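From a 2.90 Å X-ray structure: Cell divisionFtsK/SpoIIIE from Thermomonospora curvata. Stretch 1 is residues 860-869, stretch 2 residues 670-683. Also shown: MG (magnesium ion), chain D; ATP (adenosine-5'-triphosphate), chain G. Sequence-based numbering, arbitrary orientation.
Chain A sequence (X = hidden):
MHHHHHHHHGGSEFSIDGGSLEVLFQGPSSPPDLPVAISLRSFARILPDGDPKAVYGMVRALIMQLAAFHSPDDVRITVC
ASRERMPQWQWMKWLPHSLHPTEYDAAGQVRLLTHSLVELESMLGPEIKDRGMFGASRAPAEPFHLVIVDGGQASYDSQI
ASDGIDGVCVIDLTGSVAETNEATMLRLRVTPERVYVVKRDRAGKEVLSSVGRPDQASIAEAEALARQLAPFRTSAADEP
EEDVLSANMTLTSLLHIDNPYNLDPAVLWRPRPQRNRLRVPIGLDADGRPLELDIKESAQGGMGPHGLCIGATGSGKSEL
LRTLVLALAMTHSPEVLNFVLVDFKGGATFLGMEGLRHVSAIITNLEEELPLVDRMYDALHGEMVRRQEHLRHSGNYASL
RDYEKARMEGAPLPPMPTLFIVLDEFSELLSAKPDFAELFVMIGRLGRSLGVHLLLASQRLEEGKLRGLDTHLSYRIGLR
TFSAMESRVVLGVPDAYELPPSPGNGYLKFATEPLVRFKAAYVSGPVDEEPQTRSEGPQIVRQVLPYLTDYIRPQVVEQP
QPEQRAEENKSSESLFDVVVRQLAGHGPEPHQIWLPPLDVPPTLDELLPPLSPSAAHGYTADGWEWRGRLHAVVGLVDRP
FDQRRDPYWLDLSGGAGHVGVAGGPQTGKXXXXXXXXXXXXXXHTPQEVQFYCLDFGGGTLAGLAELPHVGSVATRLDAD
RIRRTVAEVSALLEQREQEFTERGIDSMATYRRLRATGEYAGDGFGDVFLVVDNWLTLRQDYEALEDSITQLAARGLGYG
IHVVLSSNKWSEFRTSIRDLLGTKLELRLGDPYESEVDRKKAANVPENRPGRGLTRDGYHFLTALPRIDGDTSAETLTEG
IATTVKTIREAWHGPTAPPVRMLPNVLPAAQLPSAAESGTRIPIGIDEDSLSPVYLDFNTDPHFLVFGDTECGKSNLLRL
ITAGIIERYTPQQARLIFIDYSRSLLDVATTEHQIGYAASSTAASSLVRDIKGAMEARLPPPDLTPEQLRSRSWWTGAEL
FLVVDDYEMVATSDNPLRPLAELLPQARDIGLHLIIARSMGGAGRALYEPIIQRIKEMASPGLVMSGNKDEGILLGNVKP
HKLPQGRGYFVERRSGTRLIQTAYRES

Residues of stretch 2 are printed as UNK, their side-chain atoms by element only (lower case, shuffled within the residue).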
# COMPACT_ATOMS: atom_id res chain seq x y z
N HIS A 860 0.15 -11.24 10.28
CA HIS A 860 0.44 -11.44 8.86
C HIS A 860 -0.82 -11.29 8.03
O HIS A 860 -1.87 -11.82 8.37
CB HIS A 860 1.06 -12.82 8.62
CG HIS A 860 2.43 -12.98 9.21
ND1 HIS A 860 3.53 -12.31 8.73
CD2 HIS A 860 2.87 -13.74 10.25
CE1 HIS A 860 4.59 -12.65 9.44
NE2 HIS A 860 4.22 -13.52 10.37
N PHE A 861 -0.71 -10.55 6.92
CA PHE A 861 -1.82 -10.41 6.01
C PHE A 861 -1.35 -10.52 4.56
O PHE A 861 -0.15 -10.51 4.29
CB PHE A 861 -2.55 -9.08 6.23
CG PHE A 861 -1.81 -7.88 5.71
CD1 PHE A 861 -2.07 -7.38 4.45
CD2 PHE A 861 -0.85 -7.24 6.48
CE1 PHE A 861 -1.40 -6.27 3.96
CE2 PHE A 861 -0.18 -6.14 6.01
CZ PHE A 861 -0.45 -5.65 4.75
N LEU A 862 -2.30 -10.61 3.64
CA LEU A 862 -1.99 -10.72 2.23
C LEU A 862 -2.84 -9.75 1.43
O LEU A 862 -4.07 -9.85 1.41
CB LEU A 862 -2.22 -12.16 1.75
CG LEU A 862 -1.83 -12.49 0.31
CD1 LEU A 862 -0.37 -12.17 0.07
CD2 LEU A 862 -2.11 -13.96 0.02
N THR A 863 -2.19 -8.79 0.78
CA THR A 863 -2.88 -7.75 0.02
C THR A 863 -3.72 -8.35 -1.10
O THR A 863 -3.25 -9.18 -1.87
CB THR A 863 -1.89 -6.74 -0.59
OG1 THR A 863 -1.14 -7.38 -1.62
CG2 THR A 863 -0.95 -6.22 0.47
N ALA A 864 -4.98 -7.91 -1.18
CA ALA A 864 -5.87 -8.38 -2.24
C ALA A 864 -5.43 -7.82 -3.59
O ALA A 864 -4.53 -6.98 -3.66
CB ALA A 864 -7.30 -7.98 -1.94
N LEU A 865 -6.08 -8.29 -4.65
CA LEU A 865 -5.78 -7.81 -5.99
C LEU A 865 -6.86 -6.84 -6.46
O LEU A 865 -8.04 -7.05 -6.19
CB LEU A 865 -5.66 -8.98 -6.97
CG LEU A 865 -4.25 -9.53 -7.22
CD1 LEU A 865 -3.58 -9.96 -5.92
CD2 LEU A 865 -4.30 -10.69 -8.20
N PRO A 866 -6.46 -5.77 -7.16
CA PRO A 866 -7.40 -4.74 -7.60
C PRO A 866 -8.32 -5.22 -8.71
O PRO A 866 -8.36 -4.62 -9.79
CB PRO A 866 -6.48 -3.62 -8.10
CG PRO A 866 -5.27 -4.33 -8.56
CD PRO A 866 -5.09 -5.50 -7.63
N ARG A 867 -9.04 -6.31 -8.46
CA ARG A 867 -9.91 -6.91 -9.47
C ARG A 867 -11.32 -7.11 -8.94
O ARG A 867 -11.53 -7.24 -7.73
CB ARG A 867 -9.33 -8.25 -9.94
CG ARG A 867 -7.83 -8.24 -10.16
CD ARG A 867 -7.33 -9.58 -10.66
NE ARG A 867 -7.92 -9.94 -11.94
CZ ARG A 867 -7.51 -10.96 -12.69
NH1 ARG A 867 -6.51 -11.73 -12.29
NH2 ARG A 867 -8.11 -11.22 -13.85
N ILE A 868 -12.29 -7.15 -9.85
CA ILE A 868 -13.66 -7.47 -9.49
C ILE A 868 -14.17 -8.60 -10.37
O ILE A 868 -15.37 -8.87 -10.42
CB ILE A 868 -14.60 -6.25 -9.62
CG1 ILE A 868 -14.63 -5.75 -11.07
CG2 ILE A 868 -14.17 -5.14 -8.68
CD1 ILE A 868 -15.96 -5.95 -11.76
N ASP A 869 -13.25 -9.27 -11.06
CA ASP A 869 -13.60 -10.37 -11.94
C ASP A 869 -13.70 -11.69 -11.18
O ASP A 869 -14.61 -12.49 -11.42
CB ASP A 869 -12.59 -10.49 -13.09
CG ASP A 869 -11.15 -10.49 -12.61
OD1 ASP A 869 -10.89 -10.90 -11.46
OD2 ASP A 869 -10.27 -10.07 -13.38
N UNK A 670 3.57 -1.02 -5.42
CA UNK A 670 2.81 -0.49 -6.53
C UNK A 670 1.48 -1.22 -6.72
O UNK A 670 0.53 -0.64 -7.21
o UNK A 670 5.07 -0.36 -7.55
c UNK A 670 3.67 -0.48 -7.81
N UNK A 671 1.41 -2.48 -6.32
CA UNK A 671 0.17 -3.24 -6.41
C UNK A 671 -0.78 -2.81 -5.30
O UNK A 671 -1.98 -2.62 -5.53
o UNK A 671 1.39 -5.15 -7.29
c UNK A 671 0.43 -4.76 -6.30
c UNK A 671 -0.86 -5.53 -6.52
N UNK A 672 -0.24 -2.65 -4.10
CA UNK A 672 -1.01 -2.23 -2.94
C UNK A 672 -1.76 -0.92 -3.18
O UNK A 672 -2.95 -0.82 -2.90
c UNK A 672 -0.09 -2.07 -1.72
c UNK A 672 -1.31 -2.87 1.60
c UNK A 672 -0.72 -1.30 -0.58
s UNK A 672 -2.10 -2.17 0.16
N UNK A 673 -1.04 0.08 -3.69
CA UNK A 673 -1.62 1.38 -3.98
C UNK A 673 -2.82 1.27 -4.91
O UNK A 673 -3.84 1.91 -4.70
c UNK A 673 1.62 3.53 -4.54
c UNK A 673 -0.57 2.31 -4.60
c UNK A 673 0.21 3.42 -2.49
c UNK A 673 0.64 2.69 -3.74
N UNK A 674 -2.68 0.43 -5.93
CA UNK A 674 -3.73 0.27 -6.93
C UNK A 674 -4.98 -0.38 -6.35
O UNK A 674 -6.09 -0.13 -6.82
n UNK A 674 -0.46 -2.57 -11.78
c UNK A 674 -1.64 -0.68 -10.07
n UNK A 674 -0.99 -1.91 -9.64
c UNK A 674 -3.20 -0.55 -8.11
c UNK A 674 -0.44 -2.79 -10.47
c UNK A 674 -2.11 0.15 -8.90
n UNK A 674 0.12 -3.89 -9.99
N UNK A 675 -4.80 -1.21 -5.32
CA UNK A 675 -5.94 -1.82 -4.65
C UNK A 675 -6.68 -0.79 -3.82
O UNK A 675 -7.90 -0.67 -3.89
c UNK A 675 -4.63 -3.94 -4.47
o UNK A 675 -4.80 -2.45 -2.60
c UNK A 675 -5.51 -2.98 -3.73
N UNK A 676 -5.91 -0.03 -3.03
CA UNK A 676 -6.47 0.98 -2.15
C UNK A 676 -7.27 2.02 -2.92
O UNK A 676 -8.37 2.40 -2.50
c UNK A 676 -5.35 1.67 -1.36
c UNK A 676 -6.82 2.18 0.59
c UNK A 676 -5.79 2.75 -0.37
c UNK A 676 -4.60 3.30 0.38
N UNK A 677 -6.72 2.48 -4.04
CA UNK A 677 -7.42 3.42 -4.91
C UNK A 677 -8.71 2.80 -5.43
O UNK A 677 -9.78 3.40 -5.35
c UNK A 677 -4.39 5.05 -6.71
c UNK A 677 -5.32 4.63 -5.60
c UNK A 677 -7.34 4.69 -7.06
c UNK A 677 -6.54 3.85 -6.09
N UNK A 678 -8.59 1.58 -5.96
CA UNK A 678 -9.74 0.88 -6.52
C UNK A 678 -10.77 0.57 -5.45
O UNK A 678 -11.97 0.70 -5.68
c UNK A 678 -9.31 -0.44 -7.19
c UNK A 678 -10.41 -0.95 -8.10
o UNK A 678 -8.13 -0.22 -7.97
N UNK A 679 -10.30 0.17 -4.27
CA UNK A 679 -11.19 -0.13 -3.15
C UNK A 679 -12.02 1.08 -2.77
O UNK A 679 -13.24 0.99 -2.60
c UNK A 679 -10.38 -0.61 -1.94
o UNK A 679 -11.24 -0.95 -0.86
N UNK A 680 -11.36 2.23 -2.63
CA UNK A 680 -12.05 3.48 -2.35
C UNK A 680 -12.96 3.87 -3.51
O UNK A 680 -14.03 4.42 -3.32
c UNK A 680 -10.35 4.58 -0.71
c UNK A 680 -11.05 4.60 -2.07
c UNK A 680 -11.35 4.85 0.39
c UNK A 680 -9.24 5.61 -0.68
N UNK A 681 -12.51 3.57 -4.73
CA UNK A 681 -13.27 3.88 -5.93
C UNK A 681 -14.56 3.08 -5.99
O UNK A 681 -15.54 3.51 -6.60
c UNK A 681 -12.43 3.63 -7.17
N UNK A 682 -14.56 1.91 -5.36
CA UNK A 682 -15.72 1.04 -5.37
C UNK A 682 -16.76 1.44 -4.32
O UNK A 682 -17.94 1.17 -4.49
c UNK A 682 -15.29 -0.42 -5.14
c UNK A 682 -15.48 -1.23 -7.50
c UNK A 682 -14.06 -2.47 -5.86
c UNK A 682 -14.57 -1.11 -6.29
N UNK A 683 -16.31 2.08 -3.25
CA UNK A 683 -17.20 2.45 -2.16
C UNK A 683 -17.52 3.94 -2.16
O UNK A 683 -18.21 4.43 -1.27
c UNK A 683 -16.60 2.04 -0.82
c UNK A 683 -15.76 0.28 0.75
c UNK A 683 -17.79 -0.15 -0.63
c UNK A 683 -16.44 0.54 -0.58
MG MG D . 6.81 0.32 -7.74
PG ATP G . 9.24 -2.16 -7.50
O1G ATP G . 9.91 -2.07 -6.15
O2G ATP G . 8.42 -0.95 -7.87
O3G ATP G . 10.14 -2.66 -8.61
PB ATP G . 7.01 -3.19 -6.19
O1B ATP G . 6.20 -1.95 -6.48
O2B ATP G . 7.67 -3.37 -4.85
O3B ATP G . 8.15 -3.33 -7.32
PA ATP G . 4.76 -4.35 -7.37
O1A ATP G . 3.62 -3.82 -6.54
O2A ATP G . 5.17 -3.59 -8.62
O3A ATP G . 6.06 -4.47 -6.43
O5' ATP G . 4.44 -5.87 -7.76
C5' ATP G . 5.44 -6.70 -8.36
C4' ATP G . 4.82 -8.04 -8.73
O4' ATP G . 4.37 -8.72 -7.56
C3' ATP G . 3.61 -7.86 -9.63
O3' ATP G . 3.89 -8.35 -10.94
C2' ATP G . 2.49 -8.67 -9.00
O2' ATP G . 2.04 -9.67 -9.92
C1' ATP G . 3.10 -9.32 -7.77
N9 ATP G . 2.22 -9.07 -6.60
C8 ATP G . 2.21 -7.95 -5.86
N7 ATP G . 1.30 -8.03 -4.86
C5 ATP G . 0.71 -9.24 -4.95
C6 ATP G . -0.34 -9.97 -4.20
N6 ATP G . -0.96 -9.41 -3.13
N1 ATP G . -0.66 -11.21 -4.62
C2 ATP G . -0.06 -11.77 -5.68
N3 ATP G . 0.90 -11.17 -6.41
C4 ATP G . 1.32 -9.92 -6.10
O HOH W 1 6.48 -1.26 -8.99

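Position 670 carries one carbon and then one oxygen, out of reach of stretch 1. One carbon and then one oxygen make a serine, Ser670; its OG binds the magnesium ion MG at 1.9 Å.

Position 671 has one carbon bearing an oxygen and a second carbon, and that second carbon sits 4.4 Å from Pro866 CD. The fork is that of a threonine, Thr671. Its OG1 donates to ATP O1A at 2.7 Å, while its CG2 is the atom facing Pro866. One small fork thus serves the nucleotide and the loop.

At position 672 an unbranched chain runs through two carbons, a sulfur and a last carbon, and the last carbon lies 3.6 Å from Thr863 CG2 and 4.1 Å from Phe861 CE1, near the plane of that ring, at its edge. This is Met672. CA-to-CB points sideways, yet the end, CE, comes nearer.

Position 673 shows four carbons forked at the second, out of reach of stretch 1: Leu673.

At position 674, three carbons lead to a nitrogen and then a carbon carrying two more nitrogens, a guanidinium. Toward the loop its backbone O lies 3.7 Å from Pro866 CB and its CB 4.3 Å from Pro866 CG. This is Arg674, whose NH2 donates to Thr671 OG1 at 3.2 Å, one turn back along the helix.

Position 675 again has one carbon carrying an oxygen and a carbon; the branch carbon lies 3.6 Å from Pro866 CD and 3.1 Å from Ala864 O. This is Thr675. Its OG1 donates to Met672 O at a very short 2.5 Å, so the hydroxyl is spent on the helix and the methyl CG2 meets the loop.

Position 676, four carbons forked at the second, is Leu676; position 677, four carbons forked at the first with one arm two carbons long, is Ile677. Neither reaches stretch 1.

Position 678 repeats the oxygen-and-carbon fork, and its oxygen is 3.8 Å from Pro866 CB. It is Thr678, whose OG1 donates to Arg674 O at a very short 2.3 Å.

Position 679, one carbon then one oxygen, is Ser679, hydrogen-bonded elsewhere in the structure. Position 680, four carbons forked at the second, is Leu680, and position 681, a single carbon, is Ala681; none of these three touches the loop.

Position 682 has four carbons forked at the second, one terminal carbon approaching Ile868. It is Leu682, with CD1 3.9 Å from Ile868 CG2. Position 683 has the same fork but is out of reach: Leu683.

The contact works by shape, with no hydrogen bond across it. Pro866 is its center, packed against successive helical turns where its CA comes within 4.4 Å of the CA of Thr675. Thr671, Thr675 and Thr678 line this approach, and the last two return their hydroxyls to helix carbonyls. Met672 and Leu682 extend the apolar packing beyond the proline. ATP joins the two stretches as well: Thr671 binds its phosphate, while ATP N6 donates to Thr863 OG1 at 2.5 Å.

Stretch 2 670-683: STMLRTLITSLALL
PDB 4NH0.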